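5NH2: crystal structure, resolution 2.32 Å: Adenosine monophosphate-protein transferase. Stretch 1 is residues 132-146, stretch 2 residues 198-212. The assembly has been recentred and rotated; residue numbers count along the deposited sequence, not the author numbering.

Stretch 1 132-146: TREEFNSEAIELFNS
Stretch 2 198-212: DLEPMQHLFEDISNP

Two helices, 133-146 and one covering 200-208, pack with their axes 10.2 Å apart at closest approach and their N-to-C directions at 130°, nearer antiparallel than parallel. The register follows: CA of Arg-133 lies 7.6 Å from CA of Ser-210, CA of Asn-137 6.6 Å from CA of Phe-206, and CA of Ile-141 7.2 Å from CA of Gln-203. Helical phi/psi values near -60/-45 hold through both; the chain then leaves them at Ile-209 (-100/5), Ser-210 (-115/-45) and Asn-211 (-58/117).

The apolar centre is built around Phe-206 (chi1 -88°, chi2 59°), a knob seated among Asn-137, Ala-140, Ile-141 and Phe-144. Ile-141 (m, t) lays CG1 over the face of the Phe-206 ring, 3.7 Å from its centroid and 9° off the normal, a CH-pi contact. Ala-140, with only a methyl group, meets the ring directly, its CB 3.8 Å from Phe-206 CE2. Phe-206 turns its edge to the face of Phe-144 (t, chi2 98°), with ring centroids 5.5 Å apart and planes at 81°. Flexible Met-202 (t, p, p) extends this layer: its CE is 4.0 Å from Phe-144 CE2, and its CG 4.1 Å from Ile-141 CG2.

Polar contacts gather where the first helix begins. Arg-133 (t, t, p, chi4 83°) is long enough to carry its guanidinium to Glu-207 (t, p), forming a salt bridge with NH1 to OE1 at 2.8 Å; NH2 adds a weak hydrogen bond to the same oxygen at 3.3 Å. Ser-210 (p) accepts at OG from Arg-133 NH1 and from Asn-137 ND2, both at 2.8 Å, while donating to Phe-206 O at 2.6 Å. One compact hydroxyl thus links both helices. Asn-137 (m, chi2 -11°) suits this buried site because its amide supplies the donor. Within its own stretch, Asn-211 ND2 donates to Glu-207 OE2 at 2.9 Å, bracing the carboxylate.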

# COMPACT_ATOMS: atom_id res chain seq x y z
N THR A 132 -16.27 2.55 -16.09
CA THR A 132 -15.53 3.81 -15.99
C THR A 132 -14.71 3.82 -14.69
O THR A 132 -14.86 2.96 -13.83
CB THR A 132 -16.46 5.01 -15.96
OG1 THR A 132 -17.27 4.95 -14.77
CG2 THR A 132 -17.34 5.06 -17.17
N ARG A 133 -13.86 4.86 -14.53
CA ARG A 133 -13.02 4.95 -13.33
C ARG A 133 -13.86 5.10 -12.06
O ARG A 133 -13.57 4.45 -11.03
CB ARG A 133 -12.03 6.12 -13.44
CG ARG A 133 -11.00 6.20 -12.22
CD ARG A 133 -10.01 7.30 -12.45
NE ARG A 133 -10.70 8.57 -12.59
CZ ARG A 133 -11.09 9.31 -11.56
NH1 ARG A 133 -10.81 8.93 -10.30
NH2 ARG A 133 -11.74 10.43 -11.78
N GLU A 134 -14.91 5.93 -12.10
CA GLU A 134 -15.74 6.16 -10.92
C GLU A 134 -16.50 4.90 -10.53
O GLU A 134 -16.53 4.53 -9.35
CB GLU A 134 -16.69 7.31 -11.20
CG GLU A 134 -16.11 8.64 -10.84
CD GLU A 134 -15.39 9.28 -11.99
OE1 GLU A 134 -15.22 8.59 -13.04
OE2 GLU A 134 -14.99 10.46 -11.84
N GLU A 135 -17.10 4.22 -11.51
CA GLU A 135 -17.76 2.94 -11.26
C GLU A 135 -16.80 1.92 -10.62
O GLU A 135 -17.09 1.36 -9.55
CB GLU A 135 -18.31 2.40 -12.59
CG GLU A 135 -19.27 3.33 -13.28
CD GLU A 135 -19.68 2.86 -14.71
OE1 GLU A 135 -18.90 2.12 -15.36
OE2 GLU A 135 -20.79 3.25 -15.18
N PHE A 136 -15.66 1.67 -11.27
CA PHE A 136 -14.66 0.78 -10.73
C PHE A 136 -14.33 1.15 -9.29
O PHE A 136 -14.37 0.28 -8.41
CB PHE A 136 -13.38 0.78 -11.58
CG PHE A 136 -12.26 -0.05 -10.98
CD1 PHE A 136 -12.16 -1.40 -11.23
CD2 PHE A 136 -11.29 0.55 -10.16
CE1 PHE A 136 -11.14 -2.16 -10.66
CE2 PHE A 136 -10.25 -0.19 -9.59
CZ PHE A 136 -10.17 -1.55 -9.84
N ASN A 137 -14.06 2.43 -9.01
CA ASN A 137 -13.69 2.80 -7.64
C ASN A 137 -14.82 2.50 -6.64
O ASN A 137 -14.56 1.96 -5.56
CB ASN A 137 -13.27 4.27 -7.57
CG ASN A 137 -11.84 4.56 -8.19
OD1 ASN A 137 -11.08 3.64 -8.51
ND2 ASN A 137 -11.51 5.86 -8.36
N SER A 138 -16.08 2.78 -7.00
CA SER A 138 -17.14 2.52 -6.03
C SER A 138 -17.23 1.04 -5.70
O SER A 138 -17.32 0.66 -4.52
CB SER A 138 -18.49 3.05 -6.51
OG SER A 138 -18.96 2.34 -7.64
N GLU A 139 -17.13 0.17 -6.73
CA GLU A 139 -17.09 -1.27 -6.47
C GLU A 139 -15.84 -1.69 -5.66
O GLU A 139 -15.92 -2.37 -4.61
CB GLU A 139 -17.14 -2.01 -7.82
CG GLU A 139 -18.45 -1.86 -8.54
CD GLU A 139 -19.62 -2.64 -7.90
OE1 GLU A 139 -20.76 -2.28 -8.20
OE2 GLU A 139 -19.42 -3.60 -7.12
N ALA A 140 -14.66 -1.30 -6.15
CA ALA A 140 -13.41 -1.65 -5.51
C ALA A 140 -13.42 -1.29 -4.02
O ALA A 140 -12.92 -2.06 -3.20
CB ALA A 140 -12.27 -0.93 -6.22
N ILE A 141 -14.02 -0.15 -3.66
CA ILE A 141 -13.99 0.29 -2.26
C ILE A 141 -14.70 -0.72 -1.35
O ILE A 141 -14.15 -1.15 -0.33
CB ILE A 141 -14.57 1.71 -2.14
CG1 ILE A 141 -13.54 2.76 -2.57
CG2 ILE A 141 -14.87 2.05 -0.69
CD1 ILE A 141 -14.08 4.04 -3.16
N GLU A 142 -15.91 -1.16 -1.73
CA GLU A 142 -16.61 -2.20 -0.97
C GLU A 142 -15.74 -3.45 -0.78
O GLU A 142 -15.61 -3.94 0.35
CB GLU A 142 -17.94 -2.55 -1.65
CG GLU A 142 -18.92 -1.39 -1.70
CD GLU A 142 -20.25 -1.78 -2.34
OE1 GLU A 142 -20.94 -0.86 -2.84
OE2 GLU A 142 -20.60 -2.98 -2.33
N LEU A 143 -15.15 -3.98 -1.88
CA LEU A 143 -14.24 -5.14 -1.69
C LEU A 143 -13.01 -4.81 -0.82
O LEU A 143 -12.53 -5.66 -0.06
CB LEU A 143 -13.78 -5.70 -3.03
CG LEU A 143 -15.02 -6.21 -3.76
CD1 LEU A 143 -14.67 -6.39 -5.17
CD2 LEU A 143 -15.46 -7.52 -3.17
N PHE A 144 -12.49 -3.59 -0.91
CA PHE A 144 -11.29 -3.27 -0.15
C PHE A 144 -11.61 -3.15 1.35
O PHE A 144 -10.85 -3.65 2.18
CB PHE A 144 -10.69 -1.98 -0.72
CG PHE A 144 -9.35 -1.53 -0.06
CD1 PHE A 144 -8.14 -1.81 -0.65
CD2 PHE A 144 -9.35 -0.75 1.08
CE1 PHE A 144 -6.91 -1.38 -0.10
CE2 PHE A 144 -8.14 -0.33 1.65
CZ PHE A 144 -6.91 -0.64 1.05
N ASN A 145 -12.74 -2.52 1.70
CA ASN A 145 -13.14 -2.44 3.10
C ASN A 145 -13.37 -3.83 3.66
O ASN A 145 -12.91 -4.16 4.77
CB ASN A 145 -14.42 -1.60 3.26
CG ASN A 145 -14.23 -0.14 2.89
OD1 ASN A 145 -13.10 0.34 2.77
ND2 ASN A 145 -15.36 0.59 2.69
N SER A 146 -14.06 -4.68 2.89
CA SER A 146 -14.31 -6.04 3.37
C SER A 146 -13.00 -6.83 3.59
O SER A 146 -12.81 -7.47 4.64
CB SER A 146 -15.22 -6.79 2.40
OG SER A 146 -15.10 -8.17 2.65
N ASP A 198 -18.38 5.84 7.77
CA ASP A 198 -18.24 6.99 6.89
C ASP A 198 -17.29 6.64 5.73
O ASP A 198 -16.09 6.42 5.96
CB ASP A 198 -17.70 8.16 7.68
CG ASP A 198 -17.45 9.38 6.82
OD1 ASP A 198 -17.77 9.34 5.61
OD2 ASP A 198 -16.99 10.40 7.37
N LEU A 199 -17.83 6.60 4.50
CA LEU A 199 -17.04 6.18 3.34
C LEU A 199 -16.26 7.31 2.68
O LEU A 199 -15.31 7.02 1.93
CB LEU A 199 -17.93 5.55 2.28
CG LEU A 199 -18.48 4.14 2.50
CD1 LEU A 199 -19.08 3.65 1.18
CD2 LEU A 199 -17.37 3.26 2.96
N GLU A 200 -16.62 8.58 2.93
CA GLU A 200 -16.00 9.69 2.19
C GLU A 200 -14.49 9.67 2.23
O GLU A 200 -13.88 9.64 1.13
CB GLU A 200 -16.53 11.03 2.72
CG GLU A 200 -17.58 11.59 1.82
CD GLU A 200 -18.24 12.79 2.42
OE1 GLU A 200 -19.45 12.99 2.20
OE2 GLU A 200 -17.52 13.53 3.13
N PRO A 201 -13.80 9.64 3.38
CA PRO A 201 -12.33 9.66 3.34
C PRO A 201 -11.75 8.59 2.42
O PRO A 201 -10.84 8.89 1.65
CB PRO A 201 -11.93 9.45 4.81
CG PRO A 201 -13.10 9.96 5.59
CD PRO A 201 -14.31 9.58 4.77
N MET A 202 -12.30 7.36 2.44
CA MET A 202 -11.83 6.30 1.56
C MET A 202 -12.12 6.59 0.08
O MET A 202 -11.25 6.40 -0.79
CB MET A 202 -12.42 4.96 1.96
CG MET A 202 -11.69 3.80 1.23
SD MET A 202 -9.96 3.45 1.76
CE MET A 202 -10.29 2.64 3.35
N GLN A 203 -13.34 7.05 -0.23
CA GLN A 203 -13.64 7.48 -1.60
C GLN A 203 -12.67 8.58 -2.09
O GLN A 203 -12.23 8.57 -3.25
CB GLN A 203 -15.11 7.97 -1.69
CG GLN A 203 -16.20 6.88 -1.48
CD GLN A 203 -17.56 7.47 -0.99
OE1 GLN A 203 -17.64 8.65 -0.66
NE2 GLN A 203 -18.62 6.64 -0.96
N HIS A 204 -12.32 9.55 -1.22
CA HIS A 204 -11.39 10.63 -1.58
C HIS A 204 -9.97 10.09 -1.79
O HIS A 204 -9.29 10.45 -2.78
CB HIS A 204 -11.44 11.70 -0.48
CG HIS A 204 -10.55 12.88 -0.71
ND1 HIS A 204 -10.19 13.76 0.29
CD2 HIS A 204 -9.94 13.34 -1.84
CE1 HIS A 204 -9.39 14.70 -0.19
NE2 HIS A 204 -9.22 14.46 -1.49
N LEU A 205 -9.55 9.17 -0.91
CA LEU A 205 -8.32 8.42 -1.10
C LEU A 205 -8.25 7.78 -2.50
O LEU A 205 -7.30 8.04 -3.25
CB LEU A 205 -8.18 7.35 -0.00
CG LEU A 205 -6.81 6.66 0.15
CD1 LEU A 205 -6.62 6.17 1.58
CD2 LEU A 205 -6.66 5.50 -0.75
N PHE A 206 -9.24 6.92 -2.85
CA PHE A 206 -9.24 6.24 -4.17
C PHE A 206 -9.28 7.25 -5.33
O PHE A 206 -8.70 6.98 -6.40
CB PHE A 206 -10.43 5.25 -4.31
CG PHE A 206 -10.15 3.82 -3.78
CD1 PHE A 206 -9.79 3.59 -2.43
CD2 PHE A 206 -10.33 2.71 -4.61
CE1 PHE A 206 -9.57 2.29 -1.95
CE2 PHE A 206 -10.09 1.39 -4.16
CZ PHE A 206 -9.71 1.18 -2.84
N GLU A 207 -9.93 8.42 -5.13
CA GLU A 207 -9.96 9.42 -6.20
C GLU A 207 -8.57 10.04 -6.46
O GLU A 207 -8.12 10.14 -7.61
CB GLU A 207 -11.00 10.51 -5.88
CG GLU A 207 -10.80 11.82 -6.66
CD GLU A 207 -11.30 11.78 -8.11
OE1 GLU A 207 -11.94 10.77 -8.55
OE2 GLU A 207 -11.01 12.78 -8.83
N ASP A 208 -7.86 10.44 -5.39
CA ASP A 208 -6.55 11.08 -5.54
C ASP A 208 -5.53 10.18 -6.24
O ASP A 208 -4.64 10.69 -6.94
CB ASP A 208 -6.02 11.48 -4.15
CG ASP A 208 -6.69 12.73 -3.62
OD1 ASP A 208 -7.58 13.27 -4.33
OD2 ASP A 208 -6.33 13.19 -2.52
N ILE A 209 -5.60 8.86 -6.03
CA ILE A 209 -4.59 7.93 -6.55
C ILE A 209 -5.05 7.20 -7.83
O ILE A 209 -4.35 6.29 -8.30
CB ILE A 209 -4.17 6.93 -5.48
CG1 ILE A 209 -5.32 5.97 -5.23
CG2 ILE A 209 -3.84 7.70 -4.20
CD1 ILE A 209 -4.93 4.85 -4.27
N SER A 210 -6.21 7.55 -8.39
CA SER A 210 -6.72 7.04 -9.67
C SER A 210 -6.82 8.13 -10.73
O SER A 210 -6.64 7.85 -11.91
CB SER A 210 -8.06 6.30 -9.52
OG SER A 210 -9.06 7.14 -8.98
N ASN A 211 -7.35 9.29 -10.37
CA ASN A 211 -7.40 10.42 -11.29
C ASN A 211 -6.00 10.80 -11.78
O ASN A 211 -5.15 11.24 -10.97
CB ASN A 211 -8.08 11.61 -10.62
CG ASN A 211 -8.54 12.66 -11.63
OD1 ASN A 211 -7.80 13.00 -12.55
ND2 ASN A 211 -9.77 13.15 -11.48
N PRO A 212 -5.73 10.70 -13.09
CA PRO A 212 -4.40 11.08 -13.63
C PRO A 212 -3.96 12.50 -13.31
O PRO A 212 -2.80 12.73 -12.92
CB PRO A 212 -4.57 10.89 -15.14
CG PRO A 212 -5.70 9.87 -15.28
CD PRO A 212 -6.61 10.07 -14.09